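Local coordinates for carbohydrate binding family 6 (PDB 5A8C), which is an alpha-L-arabinofuranosidase of glycoside hydrolase family 43 that hydrolyses terminal arabinofuranosyl residues, probably on plant arabinoxylan-type polysaccharides, at residues K236-M240 against Y251-P257. Numbering follows the deposited sequence.
Sequences KIEYM and YKGVILP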
# COMPACT_ATOMS: atom_id res chain seq x y z
N LYS A 236 6.05 13.09 1.57
CA LYS A 236 6.02 12.56 2.94
C LYS A 236 4.79 11.71 3.11
O LYS A 236 3.77 11.94 2.41
CB LYS A 236 6.12 13.66 3.97
CG LYS A 236 7.40 14.46 3.92
CD LYS A 236 7.58 15.48 5.00
CE LYS A 236 8.89 16.23 4.90
NZ LYS A 236 9.05 17.25 5.97
N ILE A 237 4.78 10.84 4.09
CA ILE A 237 3.57 10.13 4.49
C ILE A 237 2.88 10.99 5.53
O ILE A 237 3.45 11.27 6.60
CB ILE A 237 3.86 8.73 5.04
CG1 ILE A 237 4.71 7.90 4.10
CG2 ILE A 237 2.54 8.04 5.38
CD1 ILE A 237 4.19 7.76 2.66
N GLU A 238 1.69 11.46 5.18
CA GLU A 238 0.92 12.38 6.01
C GLU A 238 -0.43 11.77 6.30
O GLU A 238 -0.76 10.69 5.80
CB GLU A 238 0.83 13.75 5.35
CG GLU A 238 2.22 14.20 4.88
CD GLU A 238 2.37 15.65 4.47
OE1 GLU A 238 1.70 16.53 5.08
OE2 GLU A 238 3.18 15.95 3.60
N TYR A 239 -1.22 12.40 7.19
CA TYR A 239 -2.47 11.77 7.58
C TYR A 239 -3.48 12.75 8.13
O TYR A 239 -3.17 13.87 8.55
CB TYR A 239 -2.23 10.62 8.59
CG TYR A 239 -1.98 11.05 10.02
CD1 TYR A 239 -0.84 11.78 10.36
CD2 TYR A 239 -2.87 10.75 11.03
CE1 TYR A 239 -0.62 12.19 11.65
CE2 TYR A 239 -2.66 11.16 12.34
CZ TYR A 239 -1.50 11.85 12.64
OH TYR A 239 -1.34 12.29 13.94
N MET A 240 -4.71 12.22 8.15
CA MET A 240 -5.89 12.86 8.71
C MET A 240 -6.60 11.91 9.63
O MET A 240 -6.46 10.68 9.48
CB MET A 240 -6.86 13.28 7.62
CG MET A 240 -6.29 14.03 6.44
SD MET A 240 -7.53 14.65 5.29
CE MET A 240 -8.26 13.23 4.67
N TYR A 251 -6.71 17.19 8.92
CA TYR A 251 -5.24 16.94 8.78
C TYR A 251 -4.58 17.02 10.13
O TYR A 251 -4.83 17.94 10.94
CB TYR A 251 -4.68 18.02 7.84
CG TYR A 251 -3.20 17.90 7.67
CD1 TYR A 251 -2.65 17.02 6.76
CD2 TYR A 251 -2.33 18.65 8.46
CE1 TYR A 251 -1.28 16.90 6.63
CE2 TYR A 251 -0.95 18.56 8.34
CZ TYR A 251 -0.43 17.67 7.43
OH TYR A 251 0.94 17.55 7.34
N LYS A 252 -3.64 16.08 10.38
CA LYS A 252 -2.94 15.97 11.64
C LYS A 252 -1.42 16.03 11.56
O LYS A 252 -0.80 16.26 12.60
CB LYS A 252 -3.35 14.73 12.38
CG LYS A 252 -4.82 14.66 12.73
CD LYS A 252 -5.28 15.73 13.68
CE LYS A 252 -6.76 15.59 13.99
NZ LYS A 252 -7.27 16.69 14.83
N GLY A 253 -0.82 15.87 10.39
CA GLY A 253 0.63 15.98 10.27
C GLY A 253 1.27 14.88 9.52
O GLY A 253 0.68 14.19 8.68
N VAL A 254 2.56 14.68 9.81
CA VAL A 254 3.46 13.75 9.14
C VAL A 254 3.69 12.51 9.98
O VAL A 254 4.07 12.59 11.14
CB VAL A 254 4.82 14.46 8.84
CG1 VAL A 254 5.83 13.47 8.31
CG2 VAL A 254 4.61 15.62 7.86
N ILE A 255 3.48 11.36 9.37
CA ILE A 255 3.87 10.07 9.93
C ILE A 255 5.30 9.70 9.61
O ILE A 255 6.05 9.24 10.47
CB ILE A 255 2.93 8.95 9.45
CG1 ILE A 255 1.50 9.23 9.92
CG2 ILE A 255 3.45 7.59 9.94
CD1 ILE A 255 0.48 8.23 9.45
N LEU A 256 5.71 9.86 8.36
CA LEU A 256 7.02 9.40 7.89
C LEU A 256 7.60 10.44 6.95
O LEU A 256 6.95 10.77 5.95
CB LEU A 256 6.92 8.06 7.20
CG LEU A 256 8.26 7.39 6.88
CD1 LEU A 256 8.93 6.81 8.12
CD2 LEU A 256 8.04 6.31 5.83
N PRO A 257 8.73 11.03 7.26
CA PRO A 257 9.39 11.93 6.31
C PRO A 257 10.04 11.13 5.18
O PRO A 257 9.80 9.93 5.06
CB PRO A 257 10.43 12.63 7.20
CG PRO A 257 10.86 11.55 8.10
CD PRO A 257 9.64 10.73 8.40
O HOH W 1 0.24 14.39 14.30
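Ile237, Tyr239, Ile255 and Leu256 form the apolar centre of this antiparallel hairpin. Ile237 CB packs 3.8 Å from Leu256 CB, Ile237 CG2 reaches Ile255 CB at 4.2 Å, and Tyr239 CD1 lies 3.5 Å from Ile255 CG1. The tyrosine ring leans over the partner strand, so that Lys252 CB sits over its face in a CH-pi contact, 3.8 Å from the centroid. Gly253, at phi 132°, passes beside this ring with a backbone conformation in which a CB would collide with the preceding carbonyl.

The backbone pairing contains two classic beta bulges. In one, Ile237 O accepts from both Ile255 N (2.8 Å) and Leu256 N (3.2 Å), while Ile237 N donates to Leu256 O at 2.9 Å. In the other, Lys252 and Gly253 face Tyr239: Lys252 N binds Tyr239 O (2.9 Å) and Tyr239 N binds Gly253 O (3.0 Å).

At the polar edge, Tyr239 OH bonds to Ile314 N and, through a water, to Lys252 O. On the opposite face Tyr251 OH donates to Glu238 OE1 at 2.6 Å; the carboxylate also forms a salt bridge with Arg208 and a hydrogen bond with Ser228. Strand 250-256 is one of the two outermost strands of a four-stranded antiparallel sheet, one blade of the five-bladed beta-propeller. The chemistry thus implies an outer strand held by backbone hydrogen bonds across two classic bulges, with an apolar side, from which Ile255 and Leu256 reach strand 277-284, and a buried charge neutralised on the other.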